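Local coordinates for DNA ligase D 3'-phosphoesterase domain-containing protein (Methanocella paludicola, PDB 5DMP), which is probably a 3'-phosphoesterase of the archaeal end-joining DNA repair system, cleaning up the 3' ends of broken DNA, at residues E51-P54 / I55-T59; R94-I97 / E98-Y101; I122-G125 / G126-K129; F134-M137 / K138-H141. One frame throughout, in Å; residues are numbered along the deposited sequence.

Contact 1 (E51-P54 / I55-T59); sequences EDHP and IGYAT. With VN4 (oxido(dioxo)vanadium), chain J.
His53 and Tyr57, four residues apart, reach two different oxygens of the same bound oxido(dioxo)vanadium from the end of a strand and the 3-10 turn that follows it. His53 NE2 donates an almost straight bond (177°) to VN4 O1 at 2.7 Å, with O1 at the ring edge near the imidazole plane. Tyr57 OH donates to VN4 O2, also at 2.7 Å. Between these grips the rings meet obliquely, planes at 54°: His53 CD2 stands over one face of Tyr57, off toward the rim, 3.5 Å from Tyr57 CD2. The histidine is fixed from behind, because its ND1 donates to Glu51 O at 2.7 Å; Glu51 O lies near the imidazole plane, while ND1 stands above the plane of that carbonyl. Two bonds at its two nitrogens thus settle both the tilt and the flip of the imidazole. With CG anti to the backbone N (chi1 -158°) the Tyr57 ring reaches toward the vanadium group; its own N donates to Pro54 O at 3.0 Å as the chain turns. Pro54 CG packs against Tyr57 CB at 4.1 Å. The side chain of Arg21, from strand 16-24, touches those of His53 and Tyr57, and His11, Asp19 and Val74 belong to the same pocket. Vanadate-like groups commonly mimic phosphate, so this pair of donors gripping separate oxygens is consistent with a site for the phosphate of a DNA end.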
ATOM      1  N   GLU A  51       9.822   0.736  -8.309  1.00 28.29           N
ATOM      2  CA  GLU A  51      10.944   1.534  -7.886  1.00 28.16           C
ATOM      3  C   GLU A  51      10.745   2.206  -6.561  1.00 26.65           C
ATOM      4  O   GLU A  51       9.631   2.770  -6.284  1.00 30.28           O
ATOM      5  CB  GLU A  51      11.067   2.728  -8.881  1.00 34.77           C
ATOM      6  CG  GLU A  51      11.744   2.457 -10.168  1.00 53.36           C
ATOM      7  CD  GLU A  51      13.094   1.823  -9.994  1.00 55.30           C
ATOM      8  OE1 GLU A  51      14.002   2.440  -9.379  1.00 60.90           O
ATOM      9  OE2 GLU A  51      13.234   0.697 -10.501  1.00 69.52           O
ATOM     10  N   ASP A  52      11.832   2.355  -5.813  1.00 28.39           N
ATOM     11  CA  ASP A  52      11.774   3.207  -4.638  1.00 31.14           C
ATOM     12  C   ASP A  52      11.385   4.634  -5.035  1.00 30.25           C
ATOM     13  O   ASP A  52      11.777   5.092  -6.119  1.00 30.36           O
ATOM     14  CB  ASP A  52      13.137   3.320  -3.947  1.00 32.19           C
ATOM     15  CG  ASP A  52      13.614   2.015  -3.360  1.00 39.97           C
ATOM     16  OD1 ASP A  52      12.873   0.995  -3.365  1.00 37.18           O
ATOM     17  OD2 ASP A  52      14.763   2.038  -2.896  1.00 40.27           O
ATOM     18  N   HIS A  53      10.596   5.303  -4.201  1.00 28.27           N
ATOM     19  CA  HIS A  53      10.149   6.703  -4.472  1.00 28.99           C
ATOM     20  C   HIS A  53      10.672   7.607  -3.374  1.00 28.20           C
ATOM     21  O   HIS A  53      10.910   7.174  -2.271  1.00 29.17           O
ATOM     22  CB  HIS A  53       8.610   6.778  -4.583  1.00 28.89           C
ATOM     23  CG  HIS A  53       8.107   6.388  -5.934  1.00 33.05           C
ATOM     24  ND1 HIS A  53       8.303   5.122  -6.481  1.00 33.93           N
ATOM     25  CD2 HIS A  53       7.494   7.125  -6.890  1.00 37.35           C
ATOM     26  CE1 HIS A  53       7.784   5.097  -7.701  1.00 34.27           C
ATOM     27  NE2 HIS A  53       7.275   6.291  -7.967  1.00 37.61           N
ATOM     28  N   PRO A  54      10.828   8.918  -3.669  1.00 27.87           N
ATOM     29  CA  PRO A  54      11.206   9.845  -2.625  1.00 29.17           C
ATOM     30  C   PRO A  54      10.039  10.028  -1.590  1.00 27.24           C
ATOM     31  O   PRO A  54       8.866   9.965  -1.959  1.00 27.47           O
ATOM     32  CB  PRO A  54      11.453  11.175  -3.398  1.00 29.83           C
ATOM     33  CG  PRO A  54      10.678  11.055  -4.680  1.00 30.38           C
ATOM     34  CD  PRO A  54      10.557   9.549  -4.979  1.00 28.40           C
ATOM     35  N   ILE A  55      10.389  10.265  -0.355  1.00 28.45           N
ATOM     36  CA  ILE A  55       9.398  10.500   0.733  1.00 29.90           C
ATOM     37  C   ILE A  55       8.383  11.561   0.348  1.00 31.20           C
ATOM     38  O   ILE A  55       7.188  11.363   0.592  1.00 29.29           O
ATOM     39  CB  ILE A  55      10.099  10.789   2.069  1.00 36.64           C
ATOM     40  CG1 ILE A  55      10.675   9.471   2.621  1.00 38.06           C
ATOM     41  CG2 ILE A  55       9.120  11.419   3.079  1.00 38.64           C
ATOM     42  CD1 ILE A  55      11.680   9.704   3.720  1.00 45.19           C
ATOM     43  N   GLY A  56       8.798  12.639  -0.338  1.00 29.56           N
ATOM     44  CA  GLY A  56       7.850  13.703  -0.678  1.00 28.86           C
ATOM     45  C   GLY A  56       6.795  13.314  -1.729  1.00 32.15           C
ATOM     46  O   GLY A  56       5.753  13.958  -1.828  1.00 33.45           O
ATOM     47  N   TYR A  57       7.026  12.226  -2.488  1.00 28.45           N
ATOM     48  CA  TYR A  57       5.994  11.693  -3.395  1.00 26.65           C
ATOM     49  C   TYR A  57       4.723  11.191  -2.705  1.00 27.04           C
ATOM     50  O   TYR A  57       3.660  11.059  -3.348  1.00 27.50           O
ATOM     51  CB  TYR A  57       6.617  10.533  -4.204  1.00 27.27           C
ATOM     52  CG  TYR A  57       5.911  10.254  -5.477  1.00 27.76           C
ATOM     53  CD1 TYR A  57       6.119  11.068  -6.584  1.00 31.17           C
ATOM     54  CD2 TYR A  57       4.999   9.189  -5.600  1.00 27.98           C
ATOM     55  CE1 TYR A  57       5.482  10.797  -7.815  1.00 32.15           C
ATOM     56  CE2 TYR A  57       4.310   8.958  -6.797  1.00 29.22           C
ATOM     57  CZ  TYR A  57       4.593   9.761  -7.912  1.00 34.08           C
ATOM     58  OH  TYR A  57       4.006   9.541  -9.113  1.00 35.44           O
ATOM     59  N   ALA A  58       4.792  10.946  -1.402  1.00 26.57           N
ATOM     60  CA  ALA A  58       3.571  10.436  -0.692  1.00 25.21           C
ATOM     61  C   ALA A  58       2.320  11.327  -0.839  1.00 30.63           C
ATOM     62  O   ALA A  58       1.172  10.852  -0.793  1.00 32.17           O
ATOM     63  CB  ALA A  58       3.886  10.243   0.778  1.00 25.25           C
ATOM     64  N   THR A  59       2.504  12.641  -1.010  1.00 29.01           N
ATOM     65  CA  THR A  59       1.311  13.519  -1.177  1.00 26.72           C
ATOM     66  C   THR A  59       1.162  13.988  -2.628  1.00 30.72           C
ATOM     67  O   THR A  59       0.394  14.919  -2.887  1.00 30.11           O
ATOM     68  CB  THR A  59       1.368  14.736  -0.205  1.00 31.35           C
ATOM     69  OG1 THR A  59       2.590  15.425  -0.463  1.00 30.21           O
ATOM     70  CG2 THR A  59       1.452  14.250   1.236  1.00 32.58           C
TER
HETATM   71  V   VN4 J 209       4.393   5.951  -9.766  1.00 64.29           V
HETATM   72  O1  VN4 J 209       5.959   6.974 -10.195  1.00 56.12           O
HETATM   73  O2  VN4 J 209       2.888   7.163  -9.736  1.00 46.00           O
HETATM   74  O3  VN4 J 209       4.485   4.082  -9.452  1.00 58.94           O

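Contact 2 (R94-I97 / E98-Y101); sequences RMTI and EQSY
Thr96 O is gripped twice by Ser100, whose N donates to it at 2.8 Å and whose OG donates at 2.9 Å, the two coming from opposite faces of the carbonyl plane. The hydroxyl is held beside the first turn of helix 97-103, where it also touches Met95 CB. Thr96 is the N-cap of that helix and forms a capping box with Gln99: Gln99 N donates to Thr96 OG1 at 3.0 Å, and Thr96 N donates back to Gln99 OE1 at 2.8 Å, tilted 19° from the amide carbonyl plane. Gln99 can reach because its chain runs extended beyond CG (chi2 175°), bringing OE1 within range of Thr96 N. A water bonds Thr96 OG1 at 2.9 Å and donates weakly to Glu98 OE1. With a valine in its place, Gln99 N would probably lose its side-chain acceptor and the water its anchor, leaving the helix start with half a capping box. Tyr101 N donates to Ile97 O as the helix gets under way. The helix lies against the sheet: Ile97 packs on strands 16-24, 72-84 and 105-111, Glu98 OE2 accepts from Gly25 N, and the Tyr101 ring meets Trp132 at the start of strand 132-136.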
ATOM      1  N   ARG A  94      12.785 -10.492  17.269  1.00 43.98           N
ATOM      2  CA  ARG A  94      12.517  -9.115  16.859  1.00 45.07           C
ATOM      3  C   ARG A  94      13.200  -8.869  15.513  1.00 52.67           C
ATOM      4  O   ARG A  94      14.273  -9.425  15.262  1.00 47.30           O
ATOM      5  CB  ARG A  94      13.024  -8.148  17.887  1.00 48.73           C
ATOM      6  CG  ARG A  94      12.713  -8.591  19.278  1.00 58.86           C
ATOM      7  CD  ARG A  94      12.088  -7.442  19.999  1.00 66.85           C
ATOM      8  NE  ARG A  94      13.024  -6.655  20.768  1.00 67.56           N
ATOM      9  CZ  ARG A  94      12.880  -5.344  20.958  1.00 74.94           C
ATOM     10  NH1 ARG A  94      11.874  -4.679  20.385  1.00 74.71           N
ATOM     11  NH2 ARG A  94      13.743  -4.691  21.707  1.00 67.40           N
ATOM     12  N   MET A  95      12.539  -8.113  14.632  1.00 39.80           N
ATOM     13  CA  MET A  95      13.022  -7.824  13.287  1.00 39.55           C
ATOM     14  C   MET A  95      12.712  -6.353  13.026  1.00 40.74           C
ATOM     15  O   MET A  95      11.548  -5.947  13.195  1.00 39.69           O
ATOM     16  CB  MET A  95      12.294  -8.707  12.264  1.00 37.96           C
ATOM     17  CG  MET A  95      12.712 -10.152  12.288  1.00 46.62           C
ATOM     18  SD  MET A  95      14.442 -10.562  11.841  1.00 55.52           S
ATOM     19  CE  MET A  95      14.317 -12.359  11.906  1.00 58.01           C
ATOM     20  N   THR A  96      13.709  -5.536  12.643  1.00 36.82           N
ATOM     21  CA  THR A  96      13.452  -4.133  12.221  1.00 35.51           C
ATOM     22  C   THR A  96      12.688  -4.192  10.893  1.00 31.74           C
ATOM     23  O   THR A  96      12.521  -5.263  10.328  1.00 34.07           O
ATOM     24  CB  THR A  96      14.770  -3.377  11.970  1.00 38.71           C
ATOM     25  OG1 THR A  96      15.464  -4.018  10.890  1.00 38.84           O
ATOM     26  CG2 THR A  96      15.630  -3.434  13.229  1.00 40.23           C
ATOM     27  N   ILE A  97      12.171  -3.061  10.407  1.00 36.37           N
ATOM     28  CA  ILE A  97      11.421  -3.074   9.171  1.00 34.17           C
ATOM     29  C   ILE A  97      12.334  -3.436   8.001  1.00 36.83           C
ATOM     30  O   ILE A  97      11.942  -4.174   7.093  1.00 34.07           O
ATOM     31  CB  ILE A  97      10.633  -1.713   8.967  1.00 35.83           C
ATOM     32  CG1 ILE A  97       9.509  -1.860   7.894  1.00 35.15           C
ATOM     33  CG2 ILE A  97      11.609  -0.574   8.575  1.00 36.09           C
ATOM     34  CD1 ILE A  97       8.383  -2.870   8.259  1.00 34.99           C
ATOM     35  N   GLU A  98      13.590  -2.928   8.025  1.00 36.91           N
ATOM     36  CA  GLU A  98      14.534  -3.281   6.987  1.00 39.38           C
ATOM     37  C   GLU A  98      14.883  -4.764   7.011  1.00 34.96           C
ATOM     38  O   GLU A  98      14.932  -5.401   5.954  1.00 38.97           O
ATOM     39  CB  GLU A  98      15.805  -2.369   7.019  1.00 43.09           C
ATOM     40  CG  GLU A  98      15.548  -0.860   6.817  1.00 43.79           C
ATOM     41  CD  GLU A  98      15.095  -0.125   8.092  1.00 56.14           C
ATOM     42  OE1 GLU A  98      15.038  -0.724   9.214  1.00 52.06           O
ATOM     43  OE2 GLU A  98      14.772   1.096   7.968  1.00 61.89           O
ATOM     44  N   GLN A  99      15.097  -5.327   8.199  1.00 39.19           N
ATOM     45  CA  GLN A  99      15.337  -6.802   8.329  1.00 39.53           C
ATOM     46  C   GLN A  99      14.124  -7.598   7.860  1.00 38.04           C
ATOM     47  O   GLN A  99      14.266  -8.617   7.158  1.00 34.87           O
ATOM     48  CB  GLN A  99      15.599  -7.219   9.772  1.00 39.13           C
ATOM     49  CG  GLN A  99      16.880  -6.649  10.307  1.00 47.55           C
ATOM     50  CD  GLN A  99      17.106  -6.951  11.760  1.00 54.24           C
ATOM     51  OE1 GLN A  99      16.183  -6.937  12.599  1.00 45.46           O
ATOM     52  NE2 GLN A  99      18.379  -7.176  12.090  1.00 56.67           N
ATOM     53  N   SER A 100      12.930  -7.129   8.259  1.00 35.88           N
ATOM     54  CA  SER A 100      11.681  -7.695   7.701  1.00 34.67           C
ATOM     55  C   SER A 100      11.627  -7.684   6.181  1.00 32.21           C
ATOM     56  O   SER A 100      11.276  -8.711   5.550  1.00 33.98           O
ATOM     57  CB  SER A 100      10.449  -6.936   8.287  1.00 29.90           C
ATOM     58  OG  SER A 100      10.427  -7.098   9.704  1.00 31.90           O
ATOM     59  N   TYR A 101      11.934  -6.533   5.557  1.00 31.49           N
ATOM     60  CA  TYR A 101      11.856  -6.426   4.123  1.00 32.87           C
ATOM     61  C   TYR A 101      12.879  -7.395   3.481  1.00 35.20           C
ATOM     62  O   TYR A 101      12.529  -8.177   2.570  1.00 34.22           O
ATOM     63  CB  TYR A 101      12.197  -4.997   3.690  1.00 38.38           C
ATOM     64  CG  TYR A 101      12.167  -4.814   2.200  1.00 39.26           C
ATOM     65  CD1 TYR A 101      13.302  -5.080   1.383  1.00 47.96           C
ATOM     66  CD2 TYR A 101      11.034  -4.311   1.591  1.00 41.17           C
ATOM     67  CE1 TYR A 101      13.235  -4.887  -0.002  1.00 47.24           C
ATOM     68  CE2 TYR A 101      10.970  -4.094   0.222  1.00 42.00           C
ATOM     69  CZ  TYR A 101      12.047  -4.399  -0.562  1.00 50.57           C
ATOM     70  OH  TYR A 101      11.830  -4.176  -1.898  1.00 56.83           O
TER
HETATM   71  O   HOH W   1      17.755  -2.444  10.130  1.00 54.92           O

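Contact 3 (I122-G125 / G126-K129); sequences IRTG and GIEK
Beyond Arg123 the backbone leaves strand 118-123 and swings round at Gly125 and Gly126 to enter the loop toward strand 132-136. The two strands are antiparallel neighbours, so this is the connection of a beta hairpin, and Thr124 and Ile127 brace its first bend. Thr124 OG1 accepts from Ile127 N at 3.1 Å with an N-H...O angle of 154°, bridging the two glycines. It can do so because the hydroxyl sits between the backbone N and the carbonyl carbon (chi1 88°), which swings it over the bend. The same oxygen is also hydrogen-bonded to Gly131 O, where strand 132-136 is about to begin, and the backbones of Thr124 and Gly131 pair as well. One hydroxyl therefore ties the outgoing end of the loop to the returning one and gives the Ile127 amide an acceptor. A valine here would probably leave Ile127 N and Gly131 O without this shared partner, letting the loop shift away from the strand end. Thr124 and Ile127 both rest on Leu133 of the returning strand, giving the bend an apolar footing. The oblique crossing of the two braced side chains ends in methyls: Thr124 CG2 lies 3.8 Å from Ile127 CD1, while Ile127 CB comes within 3.3 Å of Thr124 OG1.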
ATOM      1  N   ILE A 122       4.257 -10.597   1.991  1.00 28.65           N
ATOM      2  CA  ILE A 122       5.110 -11.828   2.060  1.00 30.64           C
ATOM      3  C   ILE A 122       5.768 -12.042   0.718  1.00 30.62           C
ATOM      4  O   ILE A 122       5.049 -12.198  -0.293  1.00 32.67           O
ATOM      5  CB  ILE A 122       4.226 -13.095   2.370  1.00 31.50           C
ATOM      6  CG1 ILE A 122       3.511 -12.899   3.736  1.00 33.40           C
ATOM      7  CG2 ILE A 122       5.116 -14.397   2.405  1.00 34.41           C
ATOM      8  CD1 ILE A 122       4.478 -12.715   4.896  1.00 33.97           C
ATOM      9  N   ARG A 123       7.127 -12.139   0.686  1.00 31.05           N
ATOM     10  CA  ARG A 123       7.778 -12.252  -0.630  1.00 30.83           C
ATOM     11  C   ARG A 123       7.626 -13.692  -1.155  1.00 40.25           C
ATOM     12  O   ARG A 123       7.642 -14.629  -0.364  1.00 39.32           O
ATOM     13  CB  ARG A 123       9.245 -11.884  -0.567  1.00 32.62           C
ATOM     14  CG  ARG A 123       9.849 -11.975  -1.949  1.00 37.71           C
ATOM     15  CD  ARG A 123      11.208 -11.327  -1.932  1.00 42.26           C
ATOM     16  NE  ARG A 123      12.027 -12.010  -0.965  1.00 46.40           N
ATOM     17  CZ  ARG A 123      12.828 -11.371  -0.119  1.00 48.64           C
ATOM     18  NH1 ARG A 123      12.864 -10.031  -0.100  1.00 48.24           N
ATOM     19  NH2 ARG A 123      13.555 -12.078   0.736  1.00 48.49           N
ATOM     20  N   THR A 124       7.404 -13.857  -2.463  1.00 50.37           N
ATOM     21  CA  THR A 124       7.343 -15.201  -3.058  1.00 52.89           C
ATOM     22  C   THR A 124       8.559 -15.447  -4.007  1.00 60.23           C
ATOM     23  O   THR A 124       9.180 -14.500  -4.473  1.00 56.57           O
ATOM     24  CB  THR A 124       6.047 -15.449  -3.836  1.00 51.20           C
ATOM     25  OG1 THR A 124       6.194 -15.017  -5.195  1.00 43.50           O
ATOM     26  CG2 THR A 124       4.822 -14.756  -3.180  1.00 42.12           C
ATOM     27  N   GLY A 125       8.877 -16.704  -4.316  1.00 63.49           N
ATOM     28  CA  GLY A 125      10.032 -16.985  -5.195  1.00 68.64           C
ATOM     29  C   GLY A 125       9.645 -17.104  -6.666  1.00 65.70           C
ATOM     30  O   GLY A 125      10.491 -16.947  -7.582  1.00 60.49           O
ATOM     31  N   GLY A 126       8.354 -17.374  -6.887  1.00 58.31           N
ATOM     32  CA  GLY A 126       7.875 -17.822  -8.189  1.00 54.56           C
ATOM     33  C   GLY A 126       6.578 -17.228  -8.718  1.00 60.67           C
ATOM     34  O   GLY A 126       6.077 -17.716  -9.744  1.00 55.59           O
ATOM     35  N   ILE A 127       6.021 -16.202  -8.045  1.00 48.67           N
ATOM     36  CA  ILE A 127       4.930 -15.451  -8.662  1.00 45.53           C
ATOM     37  C   ILE A 127       5.557 -14.449  -9.636  1.00 51.91           C
ATOM     38  O   ILE A 127       6.639 -13.830  -9.322  1.00 45.39           O
ATOM     39  CB  ILE A 127       4.002 -14.795  -7.623  1.00 50.50           C
ATOM     40  CG1 ILE A 127       3.069 -15.873  -7.015  1.00 42.45           C
ATOM     41  CG2 ILE A 127       3.160 -13.677  -8.237  1.00 48.42           C
ATOM     42  CD1 ILE A 127       2.190 -15.303  -5.921  1.00 47.31           C
ATOM     43  N   GLU A 128       4.900 -14.337 -10.816  1.00 54.59           N
ATOM     44  CA  GLU A 128       5.318 -13.457 -11.929  1.00 54.47           C
ATOM     45  C   GLU A 128       5.559 -12.026 -11.419  1.00 58.56           C
ATOM     46  O   GLU A 128       4.944 -11.609 -10.408  1.00 52.48           O
ATOM     47  N   LYS A 129       6.465 -11.295 -12.088  1.00 59.02           N
ATOM     48  CA  LYS A 129       6.800  -9.887 -11.734  1.00 53.88           C
ATOM     49  C   LYS A 129       7.311  -9.739 -10.282  1.00 56.61           C
ATOM     50  O   LYS A 129       6.960  -8.741  -9.631  1.00 52.60           O
TER

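Contact 4 (F134-M137 / K138-H141); sequences FFKM and KEPH. With EDO (1,2-ethanediol), chain E.
The backbone stays largely extended as strand 132-136 ends and the chain runs on through Met137 and Lys138 to Glu139, without closing into a tight turn. At this exit from the antiparallel sheet a lysine curls forward over the chain that follows it: Lys136 NZ donates to Met137 O at 2.8 Å and makes a salt bridge to Glu139 OE2, also at 2.8 Å. A third acceptor, Ser118 O, lies on the neighbouring strand 118-123, so the ammonium group links the strand end, the outgoing loop and the adjacent strand. Lys136 is a buried residue, and three oxygens, matching the three N-H of an ammonium group, surround NZ. Its chain leaves with CG anti to the backbone N and then bends at chi2 (75°) and again at the last torsion, which curls NZ round to the carbonyl of the next residue. Glu139 comes in at about a right angle to it, extended beyond CG, and offers OE2 on the anti side, with NZ 33° out of the carboxylate plane. The negative charge so close would be expected to favour the protonated lysine. Tyr119 and Pro41 pack against the lysine, and Ser118 touches both Met137 and Glu139. The other carboxylate oxygen, Glu139 OE1, accepts from O1 of a 1,2-ethanediol at 2.9 Å, and O2 of that diol lies 3.4 Å from Lys136 CE.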
ATOM      1  N   PHE A 134      -0.055  -9.668  -0.470  1.00 24.82           N
ATOM      2  CA  PHE A 134      -0.398  -8.589   0.431  1.00 23.79           C
ATOM      3  C   PHE A 134      -1.779  -8.965   1.015  1.00 25.90           C
ATOM      4  O   PHE A 134      -2.734  -9.157   0.254  1.00 27.87           O
ATOM      5  CB  PHE A 134      -0.531  -7.291  -0.396  1.00 25.11           C
ATOM      6  CG  PHE A 134      -1.095  -6.094   0.352  1.00 28.78           C
ATOM      7  CD1 PHE A 134      -0.634  -5.730   1.620  1.00 29.17           C
ATOM      8  CD2 PHE A 134      -2.018  -5.264  -0.289  1.00 31.81           C
ATOM      9  CE1 PHE A 134      -1.122  -4.589   2.269  1.00 27.42           C
ATOM     10  CE2 PHE A 134      -2.509  -4.121   0.330  1.00 33.88           C
ATOM     11  CZ  PHE A 134      -2.067  -3.774   1.632  1.00 31.72           C
ATOM     12  N   PHE A 135      -1.871  -9.079   2.321  1.00 25.66           N
ATOM     13  CA  PHE A 135      -3.210  -9.438   2.865  1.00 26.31           C
ATOM     14  C   PHE A 135      -3.433  -8.861   4.261  1.00 26.08           C
ATOM     15  O   PHE A 135      -2.511  -8.666   5.058  1.00 24.77           O
ATOM     16  CB  PHE A 135      -3.441 -11.012   2.809  1.00 26.90           C
ATOM     17  CG  PHE A 135      -2.383 -11.776   3.473  1.00 27.27           C
ATOM     18  CD1 PHE A 135      -2.482 -12.093   4.851  1.00 29.27           C
ATOM     19  CD2 PHE A 135      -1.235 -12.211   2.749  1.00 30.42           C
ATOM     20  CE1 PHE A 135      -1.480 -12.830   5.494  1.00 33.13           C
ATOM     21  CE2 PHE A 135      -0.239 -12.942   3.402  1.00 31.53           C
ATOM     22  CZ  PHE A 135      -0.341 -13.254   4.759  1.00 34.28           C
ATOM     23  N   LYS A 136      -4.721  -8.653   4.541  1.00 26.93           N
ATOM     24  CA  LYS A 136      -5.141  -8.364   5.923  1.00 27.23           C
ATOM     25  C   LYS A 136      -4.785  -9.544   6.806  1.00 29.21           C
ATOM     26  O   LYS A 136      -5.013 -10.717   6.449  1.00 29.50           O
ATOM     27  CB  LYS A 136      -6.657  -8.122   5.923  1.00 25.03           C
ATOM     28  CG  LYS A 136      -7.292  -7.943   7.359  1.00 22.55           C
ATOM     29  CD  LYS A 136      -6.953  -6.540   7.961  1.00 23.79           C
ATOM     30  CE  LYS A 136      -7.163  -6.579   9.510  1.00 28.08           C
ATOM     31  NZ  LYS A 136      -6.115  -7.352  10.277  1.00 27.15           N
ATOM     32  N   MET A 137      -4.215  -9.271   7.973  1.00 24.21           N
ATOM     33  CA  MET A 137      -3.863 -10.361   8.882  1.00 26.53           C
ATOM     34  C   MET A 137      -5.144 -10.839   9.632  1.00 27.33           C
ATOM     35  O   MET A 137      -6.083 -10.090   9.859  1.00 28.53           O
ATOM     36  CB  MET A 137      -2.758 -10.002   9.852  1.00 26.13           C
ATOM     37  CG  MET A 137      -1.400  -9.899   9.104  1.00 27.07           C
ATOM     38  SD  MET A 137      -0.120  -9.175  10.138  1.00 33.63           S
ATOM     39  CE  MET A 137       0.209 -10.593  11.229  1.00 31.90           C
ATOM     40  N   LYS A 138      -5.156 -12.127   9.945  1.00 30.31           N
ATOM     41  CA  LYS A 138      -6.346 -12.740  10.502  1.00 31.03           C
ATOM     42  C   LYS A 138      -6.581 -12.196  11.934  1.00 32.63           C
ATOM     43  O   LYS A 138      -5.663 -12.077  12.744  1.00 34.11           O
ATOM     44  CB  LYS A 138      -6.127 -14.255  10.545  1.00 37.29           C
ATOM     45  CG  LYS A 138      -7.224 -15.016  11.307  1.00 42.58           C
ATOM     46  CD  LYS A 138      -7.050 -16.519  11.108  1.00 53.47           C
ATOM     47  CE  LYS A 138      -8.278 -17.293  11.613  1.00 62.15           C
ATOM     48  NZ  LYS A 138      -8.242 -18.687  11.086  1.00 66.89           N
ATOM     49  N   GLU A 139      -7.815 -11.849  12.212  1.00 34.60           N
ATOM     50  CA  GLU A 139      -8.208 -11.459  13.594  1.00 32.17           C
ATOM     51  C   GLU A 139      -9.698 -11.742  13.649  1.00 36.11           C
ATOM     52  O   GLU A 139     -10.339 -11.909  12.574  1.00 37.27           O
ATOM     53  CB  GLU A 139      -7.953  -9.975  13.808  1.00 30.42           C
ATOM     54  CG  GLU A 139      -8.644  -9.104  12.798  1.00 34.60           C
ATOM     55  CD  GLU A 139      -8.418  -7.603  13.074  1.00 41.74           C
ATOM     56  OE1 GLU A 139      -9.259  -6.942  13.716  1.00 48.48           O
ATOM     57  OE2 GLU A 139      -7.351  -7.062  12.745  1.00 43.54           O
ATOM     58  N   PRO A 140     -10.295 -11.727  14.878  1.00 42.10           N
ATOM     59  CA  PRO A 140     -11.744 -11.988  14.993  1.00 41.31           C
ATOM     60  C   PRO A 140     -12.621 -10.996  14.252  1.00 39.12           C
ATOM     61  O   PRO A 140     -12.375  -9.773  14.190  1.00 40.29           O
ATOM     62  CB  PRO A 140     -12.000 -11.963  16.523  1.00 43.99           C
ATOM     63  CG  PRO A 140     -10.692 -12.358  17.154  1.00 42.14           C
ATOM     64  CD  PRO A 140      -9.594 -11.837  16.178  1.00 42.11           C
ATOM     65  N   HIS A 141     -13.644 -11.520  13.614  1.00 38.06           N
ATOM     66  CA  HIS A 141     -14.574 -10.668  12.854  1.00 38.67           C
ATOM     67  C   HIS A 141     -15.824 -11.541  12.651  1.00 50.08           C
ATOM     68  O   HIS A 141     -15.702 -12.753  12.431  1.00 53.30           O
ATOM     69  CB  HIS A 141     -13.951 -10.282  11.479  1.00 40.70           C
ATOM     70  CG  HIS A 141     -14.819  -9.435  10.593  1.00 35.80           C
ATOM     71  ND1 HIS A 141     -14.811  -8.056  10.628  1.00 41.28           N
ATOM     72  CD2 HIS A 141     -15.689  -9.774   9.609  1.00 37.86           C
ATOM     73  CE1 HIS A 141     -15.621  -7.578   9.696  1.00 39.29           C
ATOM     74  NE2 HIS A 141     -16.176  -8.605   9.072  1.00 41.43           N
TER
HETATM   75  C1  EDO E 204     -10.246  -3.714  11.464  1.00 67.28           C
HETATM   76  O1  EDO E 204      -9.987  -4.261  12.748  1.00 80.12           O
HETATM   77  C2  EDO E 204      -8.955  -3.933  10.716  1.00 63.65           C
HETATM   78  O2  EDO E 204      -9.269  -3.919   9.320  1.00 45.02           O

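Overall arrangement
All four contacts are local and follow in series along the chain; none encloses or crosses another. Contact 1 turns the chain out of strand 45-53 beside the vanadium site. Contact 2 starts helix 97-103 after the loop from strand 72-84. Contact 3 begins the hairpin loop from strand 118-123 to strand 132-136, and contact 4 lies where the latter strand ends. Contacts 2 and 3 meet where Arg123 NH1 approaches Tyr101 O; contacts 3 and 4 meet through Ile122 and Phe135 on paired strands. Strand 132-136 also pairs with strand 45-53, so contacts 1, 3 and 4 share one antiparallel sheet, with contacts 1 and 4 on opposite sides of the chain's centre.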